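Local atomic coordinates of importin subunit beta-1 (PDB entry 3ND2), a protein that carries proteins into the nucleus as the beta subunit of importin, pairing with importin alpha, which recognises the classical nuclear localization signal of the cargo. Residues Q39-S44 with L63-E68; F317-I322 with Q360-H365; S589-V594 with A627-G632; N150-S155 with K195-A200. All coordinates share one frame; numbering follows the deposited sequence.

In the fold
Importin beta is built from HEAT repeats, and a few side chains can show how such repeats are held together. From the N terminus, contact 1 closes the second repeat by joining helix 37-48 to helix 55-66. Contact 4 follows, linking the second helices of repeats 4 and 5, its centre about 26 Å from that of contact 1. Contact 2 closes repeat 8, where the start of helix 317-332 meets the end of helix 347-362, and contact 3 does the same in repeat 14 with helices 591-607 and 611-629. The four loops run in series, none nested or crossed, and contacts 3 and 4 lie about 67 Å apart between centres.

Contact 1: residues Q39-S44 with L63-E68; sequences QFAGLS and LTLKNE
HEAT repeat 2 is a helical hairpin, and here its two helices, 37-48 and 55-66, close on each other through Leu-65. Methyl CD1 of Leu-65 presses on CB of Ala-41 at 3.6 Å, while CB of Leu-65 lies 3.9 Å from CB of Ser-44. With CG of Leu-65 turned opposite its backbone N (chi1 -176°), the branch reaches in between these two small residues. Phe-40 passes alongside Leu-65 in the reverse sense, and its CE2 comes 3.9 Å from CG of Glu-68, whose side chain crosses the ring's at about a right angle. The hydroxyl OG of Ser-44 turns back along its own helix to bond O of Phe-40 at 2.9 Å, on the opposite face of that carbonyl from the bond made by N of Ser-44, and sits above one face of the Phe-40 ring near its rim. Were Ser-44 an alanine, O of Phe-40 would probably be left with only the backbone N as donor here, and the ring would lose the oxygen above its face. Glu-68 is salt-bridged to Arg-83 and Lys-30. Leu-32 of helix 19-35 touches Phe-40, and Ile-96 of helix 90-104 meets both Ala-41 and Leu-65.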
loop_
_atom_site.group_PDB
_atom_site.type_symbol
_atom_site.label_atom_id
_atom_site.label_comp_id
_atom_site.label_asym_id
_atom_site.label_seq_id
_atom_site.Cartn_x
_atom_site.Cartn_y
_atom_site.Cartn_z
ATOM N N GLN A 39 -12.548 36.457 -12.420
ATOM C CA GLN A 39 -11.797 36.915 -13.595
ATOM C C GLN A 39 -10.694 35.939 -13.970
ATOM O O GLN A 39 -10.422 35.736 -15.153
ATOM C CB GLN A 39 -11.215 38.313 -13.340
ATOM C CG GLN A 39 -10.536 38.983 -14.544
ATOM C CD GLN A 39 -9.676 40.193 -14.154
ATOM O OE1 GLN A 39 -10.076 41.023 -13.332
ATOM N NE2 GLN A 39 -8.494 40.296 -14.756
ATOM N N PHE A 40 -10.069 35.331 -12.966
ATOM C CA PHE A 40 -9.038 34.319 -13.187
ATOM C C PHE A 40 -9.618 33.102 -13.923
ATOM O O PHE A 40 -9.012 32.594 -14.874
ATOM C CB PHE A 40 -8.424 33.896 -11.845
ATOM C CG PHE A 40 -7.473 32.733 -11.941
ATOM C CD1 PHE A 40 -6.099 32.947 -12.071
ATOM C CD2 PHE A 40 -7.943 31.419 -11.874
ATOM C CE1 PHE A 40 -5.210 31.870 -12.156
ATOM C CE2 PHE A 40 -7.063 30.334 -11.954
ATOM C CZ PHE A 40 -5.692 30.558 -12.095
ATOM N N ALA A 41 -10.789 32.648 -13.467
ATOM C CA ALA A 41 -11.436 31.457 -13.994
ATOM C C ALA A 41 -12.039 31.746 -15.356
ATOM O O ALA A 41 -12.048 30.878 -16.243
ATOM C CB ALA A 41 -12.496 30.976 -13.032
ATOM N N GLY A 42 -12.542 32.977 -15.502
ATOM C CA GLY A 42 -13.174 33.453 -16.729
ATOM C C GLY A 42 -12.155 33.471 -17.844
ATOM O O GLY A 42 -12.359 32.864 -18.887
ATOM N N LEU A 43 -11.045 34.156 -17.602
ATOM C CA LEU A 43 -9.971 34.305 -18.576
ATOM C C LEU A 43 -9.345 32.970 -18.947
ATOM O O LEU A 43 -9.008 32.761 -20.110
ATOM C CB LEU A 43 -8.894 35.276 -18.067
ATOM C CG LEU A 43 -9.131 36.795 -18.148
ATOM C CD1 LEU A 43 -8.164 37.553 -17.243
ATOM C CD2 LEU A 43 -9.019 37.302 -19.576
ATOM N N SER A 44 -9.181 32.079 -17.966
ATOM C CA SER A 44 -8.737 30.698 -18.237
ATOM C C SER A 44 -9.630 30.008 -19.275
ATOM O O SER A 44 -9.142 29.409 -20.226
ATOM C CB SER A 44 -8.713 29.868 -16.958
ATOM O OG SER A 44 -7.709 30.326 -16.087
ATOM N N LEU A 63 -5.729 23.265 -17.478
ATOM C CA LEU A 63 -5.137 22.497 -16.394
ATOM C C LEU A 63 -4.784 23.335 -15.177
ATOM O O LEU A 63 -4.716 22.808 -14.068
ATOM C CB LEU A 63 -3.919 21.706 -16.876
ATOM C CG LEU A 63 -4.086 20.624 -17.959
ATOM C CD1 LEU A 63 -2.838 19.739 -18.006
ATOM C CD2 LEU A 63 -5.349 19.762 -17.799
ATOM N N THR A 64 -4.559 24.633 -15.370
ATOM C CA THR A 64 -4.318 25.526 -14.235
ATOM C C THR A 64 -5.631 25.939 -13.566
ATOM O O THR A 64 -5.677 26.171 -12.361
ATOM C CB THR A 64 -3.428 26.757 -14.590
ATOM O OG1 THR A 64 -4.195 27.733 -15.300
ATOM C CG2 THR A 64 -2.214 26.350 -15.421
ATOM N N LEU A 65 -6.708 26.013 -14.342
ATOM C CA LEU A 65 -8.021 26.220 -13.740
ATOM C C LEU A 65 -8.443 24.983 -12.951
ATOM O O LEU A 65 -8.828 25.091 -11.789
ATOM C CB LEU A 65 -9.077 26.598 -14.778
ATOM C CG LEU A 65 -10.450 26.923 -14.185
ATOM C CD1 LEU A 65 -10.345 28.032 -13.137
ATOM C CD2 LEU A 65 -11.460 27.298 -15.272
ATOM N N LYS A 66 -8.342 23.815 -13.586
ATOM C CA LYS A 66 -8.638 22.532 -12.963
ATOM C C LYS A 66 -7.892 22.353 -11.633
ATOM O O LYS A 66 -8.432 21.798 -10.672
ATOM C CB LYS A 66 -8.280 21.401 -13.935
ATOM C CG LYS A 66 -8.688 20.008 -13.472
ATOM C CD LYS A 66 -7.727 18.938 -13.970
ATOM C CE LYS A 66 -6.557 18.748 -13.012
ATOM N NZ LYS A 66 -5.728 17.543 -13.316
ATOM N N ASN A 67 -6.649 22.820 -11.577
ATOM C CA ASN A 67 -5.850 22.703 -10.360
ATOM C C ASN A 67 -6.174 23.770 -9.308
ATOM O O ASN A 67 -5.629 23.752 -8.205
ATOM C CB ASN A 67 -4.356 22.697 -10.688
ATOM C CG ASN A 67 -3.889 21.385 -11.301
ATOM O OD1 ASN A 67 -4.518 20.329 -11.143
ATOM N ND2 ASN A 67 -2.760 21.448 -11.995
ATOM N N GLU A 68 -7.066 24.694 -9.657
ATOM C CA GLU A 68 -7.608 25.659 -8.692
ATOM C C GLU A 68 -9.034 25.308 -8.258
ATOM O O GLU A 68 -9.646 26.024 -7.478
ATOM C CB GLU A 68 -7.529 27.079 -9.244
ATOM C CG GLU A 68 -6.112 27.615 -9.320
ATOM C CD GLU A 68 -5.419 27.679 -7.961
ATOM O OE1 GLU A 68 -5.801 28.520 -7.122
ATOM O OE2 GLU A 68 -4.482 26.893 -7.730
#

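Contact 2: residues F317-I322 with Q360-H365; sequences FALSSI and QNCGNH
The carbonyl O of Ala-318, whose CB faces Cys-362 across the contact, takes two bonds from Ser-321: one from OG at 2.7 Å and one from the backbone N, both from the same face of its plane. This ties down the first turn of helix 317-332, against which Cys-362 packs. SG of Cys-362 stands 3.7 Å from N of Leu-319 and 4.0 Å from CB of Ala-318. Cys-362 holds SG opposite its carbonyl carbon (chi1 -59°), which places the sulfur by the backbone of Leu-319. One turn on, CD1 of Ile-322 touches both CB of Cys-362 and CB of His-365, each at 3.7 Å, its side chain crossing that of His-365 at about a right angle. The imidazole is held by its edge: ND1 of His-365 donates to O of Cys-362 at 3.1 Å, almost in the ring plane and nearly in line with C=O, which probably limits the ring's rotation. At the other end, ND2 of Asn-361 lies 3.4 Å from CB of Ala-318, while its hydrogen bond goes to Glu-297. Helix 280-306 flanks the pair, Cys-294 touching Ala-318 and Ile-298 touching Asn-361, while Phe-358 of helix 347-362 packs on both Ala-318 and Ile-322.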
loop_
_atom_site.group_PDB
_atom_site.type_symbol
_atom_site.label_atom_id
_atom_site.label_comp_id
_atom_site.label_asym_id
_atom_site.label_seq_id
_atom_site.Cartn_x
_atom_site.Cartn_y
_atom_site.Cartn_z
ATOM N N PHE A 317 -17.711 -21.177 -8.784
ATOM C CA PHE A 317 -17.359 -21.147 -10.202
ATOM C C PHE A 317 -15.993 -21.788 -10.459
ATOM O O PHE A 317 -15.859 -22.635 -11.346
ATOM C CB PHE A 317 -17.342 -19.719 -10.752
ATOM C CG PHE A 317 -18.683 -19.043 -10.772
ATOM C CD1 PHE A 317 -19.807 -19.687 -11.298
ATOM C CD2 PHE A 317 -18.816 -17.744 -10.297
ATOM C CE1 PHE A 317 -21.048 -19.050 -11.326
ATOM C CE2 PHE A 317 -20.050 -17.094 -10.322
ATOM C CZ PHE A 317 -21.170 -17.745 -10.836
ATOM N N ALA A 318 -14.987 -21.377 -9.686
ATOM C CA ALA A 318 -13.624 -21.853 -9.866
ATOM C C ALA A 318 -13.585 -23.363 -9.713
ATOM O O ALA A 318 -13.081 -24.067 -10.588
ATOM C CB ALA A 318 -12.682 -21.185 -8.871
ATOM N N LEU A 319 -14.149 -23.847 -8.608
ATOM C CA LEU A 319 -14.230 -25.279 -8.294
ATOM C C LEU A 319 -14.914 -26.113 -9.392
ATOM O O LEU A 319 -14.487 -27.236 -9.667
ATOM C CB LEU A 319 -14.951 -25.452 -6.952
ATOM C CG LEU A 319 -14.588 -26.576 -5.988
ATOM C CD1 LEU A 319 -14.395 -26.003 -4.581
ATOM C CD2 LEU A 319 -15.660 -27.641 -6.007
ATOM N N SER A 320 -15.963 -25.563 -10.015
ATOM C CA SER A 320 -16.691 -26.256 -11.095
ATOM C C SER A 320 -15.901 -26.294 -12.402
ATOM O O SER A 320 -16.120 -27.157 -13.253
ATOM C CB SER A 320 -18.050 -25.598 -11.357
ATOM O OG SER A 320 -18.901 -25.690 -10.230
ATOM N N SER A 321 -14.966 -25.365 -12.541
ATOM C CA SER A 321 -14.331 -25.071 -13.818
ATOM C C SER A 321 -12.931 -25.665 -13.946
ATOM O O SER A 321 -12.302 -25.549 -15.000
ATOM C CB SER A 321 -14.229 -23.554 -13.973
ATOM O OG SER A 321 -13.196 -23.053 -13.134
ATOM N N ILE A 322 -12.448 -26.283 -12.869
ATOM C CA ILE A 322 -11.068 -26.761 -12.778
ATOM C C ILE A 322 -10.667 -27.621 -13.965
ATOM O O ILE A 322 -9.511 -27.601 -14.398
ATOM C CB ILE A 322 -10.828 -27.553 -11.473
ATOM C CG1 ILE A 322 -10.755 -26.604 -10.282
ATOM C CG2 ILE A 322 -9.548 -28.447 -11.573
ATOM C CD1 ILE A 322 -10.723 -27.316 -8.936
ATOM N N GLN A 360 -5.479 -21.923 -3.587
ATOM C CA GLN A 360 -5.916 -21.368 -2.305
ATOM C C GLN A 360 -7.413 -21.532 -2.107
ATOM O O GLN A 360 -7.874 -21.818 -1.006
ATOM C CB GLN A 360 -5.511 -19.898 -2.193
ATOM C CG GLN A 360 -4.009 -19.712 -2.019
ATOM C CD GLN A 360 -3.565 -18.267 -2.115
ATOM O OE1 GLN A 360 -3.899 -17.559 -3.063
ATOM N NE2 GLN A 360 -2.797 -17.825 -1.132
ATOM N N ASN A 361 -8.157 -21.354 -3.194
ATOM C CA ASN A 361 -9.607 -21.476 -3.219
ATOM C C ASN A 361 -10.064 -22.941 -3.210
ATOM O O ASN A 361 -10.946 -23.318 -2.433
ATOM C CB ASN A 361 -10.132 -20.776 -4.480
ATOM C CG ASN A 361 -11.620 -20.460 -4.422
ATOM O OD1 ASN A 361 -12.200 -20.282 -3.353
ATOM N ND2 ASN A 361 -12.238 -20.366 -5.589
ATOM N N CYS A 362 -9.445 -23.759 -4.064
ATOM C CA CYS A 362 -9.941 -25.097 -4.368
ATOM C C CYS A 362 -9.221 -26.232 -3.632
ATOM O O CYS A 362 -9.754 -27.339 -3.550
ATOM C CB CYS A 362 -9.935 -25.331 -5.880
ATOM S SG CYS A 362 -10.964 -24.126 -6.799
ATOM N N GLY A 363 -8.023 -25.964 -3.112
ATOM C CA GLY A 363 -7.357 -26.879 -2.203
ATOM C C GLY A 363 -6.824 -28.138 -2.851
ATOM O O GLY A 363 -6.094 -28.070 -3.837
ATOM N N ASN A 364 -7.186 -29.291 -2.290
ATOM C CA ASN A 364 -6.730 -30.591 -2.800
ATOM C C ASN A 364 -7.232 -30.888 -4.214
ATOM O O ASN A 364 -6.673 -31.737 -4.909
ATOM C CB ASN A 364 -7.144 -31.738 -1.867
ATOM C CG ASN A 364 -6.369 -31.762 -0.561
ATOM O OD1 ASN A 364 -5.458 -30.969 -0.339
ATOM N ND2 ASN A 364 -6.729 -32.691 0.312
ATOM N N HIS A 365 -8.280 -30.184 -4.635
ATOM C CA HIS A 365 -8.854 -30.353 -5.970
ATOM C C HIS A 365 -7.924 -29.943 -7.104
ATOM O O HIS A 365 -8.114 -30.342 -8.247
ATOM C CB HIS A 365 -10.160 -29.577 -6.071
ATOM C CG HIS A 365 -11.270 -30.193 -5.287
ATOM N ND1 HIS A 365 -11.610 -29.768 -4.022
ATOM C CD2 HIS A 365 -12.096 -31.225 -5.576
ATOM C CE1 HIS A 365 -12.611 -30.502 -3.572
ATOM N NE2 HIS A 365 -12.923 -31.396 -4.494
#

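Contact 3: residues S589-V594 with A627-G632; sequences SSVEPV and ASLGKG
Two first torsions bring the groups of this contact together: Val-591 holds CG1 opposite its backbone N (chi1 155°), aimed at Ser-628, and Leu-629 holds CG opposite its carbonyl carbon (chi1 -58°), which carries CD2 across to Glu-592. CG1 of Val-591 meets CB of Ser-628 at 3.8 Å, and the same methyl approaches CD2 of Leu-629 at 4.2 Å. That leucine methyl also lies against Glu-592, 4.0 Å from its CA, with CB of Glu-592 almost as near. Leu-629 thus touches the aliphatic root of the glutamate rather than its charged end. The glutamate chain folds back on its own segment, where OE2 of Glu-592 accepts a weak bond from N of Val-591 at 3.0 Å, with a bent N-H...O angle of 124°. No hydrogen bond joins the two segments, so a handful of van der Waals contacts carries the meeting. The hydroxyl of Ser-628 bonds O of Ala-624 in its own helix and, weakly, O of Ile-584 in helix 563-586. The start of helix 591-607 and the end of helix 611-629 thereby close HEAT repeat 14. Helix 563-586 lies beside them through Ile-584, which touches Val-591; Pro-588 in the loop that follows packs on Ser-628, and Tyr-636, in the loop after helix 611-629, touches Leu-629.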
loop_
_atom_site.group_PDB
_atom_site.type_symbol
_atom_site.label_atom_id
_atom_site.label_comp_id
_atom_site.label_asym_id
_atom_site.label_seq_id
_atom_site.Cartn_x
_atom_site.Cartn_y
_atom_site.Cartn_z
ATOM N N SER A 589 26.011 -5.076 22.922
ATOM C CA SER A 589 27.083 -5.636 23.741
ATOM C C SER A 589 28.437 -5.205 23.185
ATOM O O SER A 589 29.390 -4.990 23.940
ATOM C CB SER A 589 26.996 -7.172 23.736
ATOM O OG SER A 589 25.770 -7.644 23.179
ATOM N N SER A 590 28.501 -5.078 21.860
ATOM C CA SER A 590 29.733 -4.777 21.130
ATOM C C SER A 590 29.780 -3.303 20.745
ATOM O O SER A 590 30.736 -2.844 20.102
ATOM C CB SER A 590 29.802 -5.639 19.864
ATOM O OG SER A 590 29.499 -6.998 20.149
ATOM N N VAL A 591 28.753 -2.573 21.186
ATOM C CA VAL A 591 28.404 -1.234 20.688
ATOM C C VAL A 591 29.109 -0.067 21.394
ATOM O O VAL A 591 29.527 0.885 20.736
ATOM C CB VAL A 591 26.845 -1.058 20.679
ATOM C CG1 VAL A 591 26.424 0.395 20.772
ATOM C CG2 VAL A 591 26.249 -1.720 19.446
ATOM N N GLU A 592 29.254 -0.154 22.714
ATOM C CA GLU A 592 29.824 0.942 23.523
ATOM C C GLU A 592 31.307 1.299 23.304
ATOM O O GLU A 592 31.681 2.459 23.513
ATOM C CB GLU A 592 29.509 0.787 25.028
ATOM C CG GLU A 592 29.271 -0.638 25.523
ATOM C CD GLU A 592 27.995 -1.251 24.961
ATOM O OE1 GLU A 592 26.886 -0.839 25.370
ATOM O OE2 GLU A 592 28.106 -2.147 24.099
ATOM N N PRO A 593 32.161 0.323 22.911
ATOM C CA PRO A 593 33.523 0.741 22.534
ATOM C C PRO A 593 33.590 1.503 21.189
ATOM O O PRO A 593 34.250 2.549 21.105
ATOM C CB PRO A 593 34.301 -0.585 22.479
ATOM C CG PRO A 593 33.270 -1.630 22.195
ATOM C CD PRO A 593 31.993 -1.145 22.835
ATOM N N VAL A 594 32.897 0.997 20.166
ATOM C CA VAL A 594 32.858 1.637 18.838
ATOM C C VAL A 594 31.948 2.886 18.726
ATOM O O VAL A 594 31.854 3.493 17.660
ATOM C CB VAL A 594 32.504 0.613 17.705
ATOM C CG1 VAL A 594 33.659 -0.355 17.459
ATOM C CG2 VAL A 594 31.216 -0.151 18.017
ATOM N N ALA A 627 19.245 3.796 21.979
ATOM C CA ALA A 627 18.641 2.681 22.726
ATOM C C ALA A 627 19.673 1.749 23.385
ATOM O O ALA A 627 19.420 1.181 24.456
ATOM C CB ALA A 627 17.713 1.887 21.819
ATOM N N SER A 628 20.827 1.601 22.736
ATOM C CA SER A 628 21.891 0.716 23.191
ATOM C C SER A 628 22.691 1.303 24.340
ATOM O O SER A 628 23.157 0.576 25.215
ATOM C CB SER A 628 22.840 0.424 22.038
ATOM O OG SER A 628 22.212 -0.396 21.078
ATOM N N LEU A 629 22.861 2.620 24.318
ATOM C CA LEU A 629 23.728 3.302 25.269
ATOM C C LEU A 629 22.969 3.793 26.493
ATOM O O LEU A 629 23.530 3.859 27.583
ATOM C CB LEU A 629 24.462 4.460 24.588
ATOM C CG LEU A 629 25.332 4.124 23.371
ATOM C CD1 LEU A 629 25.683 5.388 22.601
ATOM C CD2 LEU A 629 26.597 3.357 23.769
ATOM N N GLY A 630 21.694 4.116 26.316
ATOM C CA GLY A 630 20.904 4.722 27.385
ATOM C C GLY A 630 21.516 6.053 27.790
ATOM O O GLY A 630 21.565 6.986 26.980
ATOM N N LYS A 631 21.996 6.126 29.035
ATOM C CA LYS A 631 22.631 7.329 29.578
ATOM C C LYS A 631 23.905 7.675 28.816
ATOM O O LYS A 631 24.205 8.849 28.600
ATOM C CB LYS A 631 22.959 7.147 31.065
ATOM C CG LYS A 631 21.806 7.409 32.022
ATOM C CD LYS A 631 22.168 6.953 33.433
ATOM C CE LYS A 631 21.076 7.276 34.444
ATOM N NZ LYS A 631 19.763 6.655 34.092
ATOM N N GLY A 632 24.650 6.643 28.419
ATOM C CA GLY A 632 25.871 6.805 27.638
ATOM C C GLY A 632 25.733 7.577 26.332
ATOM O O GLY A 632 26.743 7.960 25.734
#

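Contact 4: residues N150-S155 with K195-A200; sequences NVKRAS and KAVRLA
Ala-196 is the first residue of helix 195-208 to meet the neighbouring helix 149-165 here: its carbonyl O lies 4.3 Å from CG of Arg-153, a loose approach of an aliphatic carbon to an oxygen. Val-197, next in sequence, does most of the work. Its CG2 reaches CB of Lys-152 at 3.7 Å, with CG1 a little farther from the same carbon, so both methyls bear on the root of the lysine. The torsion of Val-197 (chi1 166°) sets CG2 opposite the carbonyl carbon and CG1 opposite the backbone N, and it is the CG2 branch that also meets the backbone N of Arg-153. Around one more turn of the helix comes Ala-200, whose CB packs 3.9 Å from O of Arg-153. The backbones are close here, the CA atoms of Arg-153 and Val-197 lying 4.8 Å apart. The charged ends of Lys-152 and Arg-153 lead away from the contact. Lys-152 runs extended beyond CG to a salt bridge with Glu-192 and a hydrogen bond to O of Ala-145, while Arg-153 bends at chi2 and chi3 and gives a weak bond to O of Pro-109, packing on Ala-112 and Asn-113 of helix 109-126. Leu-156 of helix 149-165 also touches Val-197 and Ala-200. The short helix segments run nearly parallel, 20° apart with axes 8.6 Å from each other, as expected where equivalent helices of successive HEAT repeats, here 4 and 5, stack side by side in a solenoid.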
loop_
_atom_site.group_PDB
_atom_site.type_symbol
_atom_site.label_atom_id
_atom_site.label_comp_id
_atom_site.label_asym_id
_atom_site.label_seq_id
_atom_site.Cartn_x
_atom_site.Cartn_y
_atom_site.Cartn_z
ATOM N N ASN A 150 -15.377 12.584 -32.636
ATOM C CA ASN A 150 -14.632 13.299 -31.603
ATOM C C ASN A 150 -15.509 13.725 -30.417
ATOM O O ASN A 150 -15.134 13.522 -29.255
ATOM C CB ASN A 150 -13.862 14.483 -32.205
ATOM C CG ASN A 150 -14.774 15.577 -32.734
ATOM O OD1 ASN A 150 -15.298 15.490 -33.848
ATOM N ND2 ASN A 150 -14.954 16.626 -31.938
ATOM N N VAL A 151 -16.674 14.292 -30.723
ATOM C CA VAL A 151 -17.690 14.641 -29.732
ATOM C C VAL A 151 -18.018 13.434 -28.840
ATOM O O VAL A 151 -17.968 13.530 -27.615
ATOM C CB VAL A 151 -18.954 15.212 -30.438
ATOM C CG1 VAL A 151 -20.125 15.404 -29.476
ATOM C CG2 VAL A 151 -18.621 16.522 -31.137
ATOM N N LYS A 152 -18.322 12.296 -29.460
ATOM C CA LYS A 152 -18.596 11.053 -28.730
ATOM C C LYS A 152 -17.437 10.636 -27.815
ATOM O O LYS A 152 -17.647 10.302 -26.654
ATOM C CB LYS A 152 -18.886 9.906 -29.702
ATOM C CG LYS A 152 -20.144 10.026 -30.536
ATOM C CD LYS A 152 -20.112 8.934 -31.598
ATOM C CE LYS A 152 -21.409 8.808 -32.372
ATOM N NZ LYS A 152 -21.269 7.791 -33.458
ATOM N N ARG A 153 -16.220 10.663 -28.353
ATOM C CA ARG A 153 -15.043 10.179 -27.665
ATOM C C ARG A 153 -14.732 11.019 -26.430
ATOM O O ARG A 153 -14.511 10.479 -25.333
ATOM C CB ARG A 153 -13.846 10.170 -28.629
ATOM C CG ARG A 153 -12.473 9.896 -27.982
ATOM C CD ARG A 153 -11.378 10.652 -28.757
ATOM N NE ARG A 153 -10.413 11.325 -27.878
ATOM C CZ ARG A 153 -10.434 12.625 -27.575
ATOM N NH1 ARG A 153 -11.368 13.431 -28.071
ATOM N NH2 ARG A 153 -9.515 13.128 -26.766
ATOM N N ALA A 154 -14.724 12.337 -26.618
ATOM C CA ALA A 154 -14.310 13.280 -25.592
ATOM C C ALA A 154 -15.320 13.323 -24.461
ATOM O O ALA A 154 -14.945 13.520 -23.303
ATOM C CB ALA A 154 -14.117 14.655 -26.192
ATOM N N SER A 155 -16.597 13.128 -24.798
ATOM C CA SER A 155 -17.666 13.107 -23.805
ATOM C C SER A 155 -17.613 11.882 -22.915
ATOM O O SER A 155 -17.848 11.981 -21.708
ATOM C CB SER A 155 -19.013 13.206 -24.474
ATOM O OG SER A 155 -19.099 14.440 -25.142
ATOM N N LYS A 195 -13.389 2.540 -33.147
ATOM C CA LYS A 195 -12.711 1.789 -32.104
ATOM C C LYS A 195 -12.335 2.709 -30.934
ATOM O O LYS A 195 -12.305 2.271 -29.776
ATOM C CB LYS A 195 -11.475 1.063 -32.662
ATOM C CG LYS A 195 -10.171 1.843 -32.561
ATOM C CD LYS A 195 -8.975 1.001 -32.971
ATOM C CE LYS A 195 -7.813 1.171 -31.988
ATOM N NZ LYS A 195 -6.683 0.232 -32.282
ATOM N N ALA A 196 -12.053 3.974 -31.251
ATOM C CA ALA A 196 -11.703 4.993 -30.255
ATOM C C ALA A 196 -12.879 5.343 -29.345
ATOM O O ALA A 196 -12.687 5.561 -28.148
ATOM C CB ALA A 196 -11.171 6.243 -30.940
ATOM N N VAL A 197 -14.086 5.391 -29.908
ATOM C CA VAL A 197 -15.302 5.668 -29.143
ATOM C C VAL A 197 -15.671 4.483 -28.252
ATOM O O VAL A 197 -15.992 4.665 -27.077
ATOM C CB VAL A 197 -16.504 6.065 -30.065
ATOM C CG1 VAL A 197 -17.826 6.014 -29.308
ATOM C CG2 VAL A 197 -16.294 7.451 -30.668
ATOM N N ARG A 198 -15.619 3.273 -28.811
ATOM C CA ARG A 198 -15.866 2.043 -28.042
ATOM C C ARG A 198 -14.902 1.874 -26.863
ATOM O O ARG A 198 -15.340 1.582 -25.752
ATOM C CB ARG A 198 -15.829 0.795 -28.940
ATOM C CG ARG A 198 -16.957 0.720 -29.959
ATOM C CD ARG A 198 -17.097 -0.684 -30.513
ATOM N NE ARG A 198 -18.105 -1.466 -29.793
ATOM C CZ ARG A 198 -18.357 -2.757 -30.005
ATOM N NH1 ARG A 198 -17.662 -3.444 -30.907
ATOM N NH2 ARG A 198 -19.307 -3.371 -29.302
ATOM N N LEU A 199 -13.605 2.051 -27.112
ATOM C CA LEU A 199 -12.579 2.002 -26.059
ATOM C C LEU A 199 -12.848 3.005 -24.951
ATOM O O LEU A 199 -12.811 2.648 -23.773
ATOM C CB LEU A 199 -11.206 2.301 -26.635
ATOM C CG LEU A 199 -10.228 1.157 -26.844
ATOM C CD1 LEU A 199 -9.001 1.760 -27.495
ATOM C CD2 LEU A 199 -9.871 0.469 -25.512
ATOM N N ALA A 200 -13.107 4.256 -25.341
ATOM C CA ALA A 200 -13.479 5.314 -24.405
ATOM C C ALA A 200 -14.736 4.954 -23.614
ATOM O O ALA A 200 -14.780 5.152 -22.395
ATOM C CB ALA A 200 -13.660 6.652 -25.137
#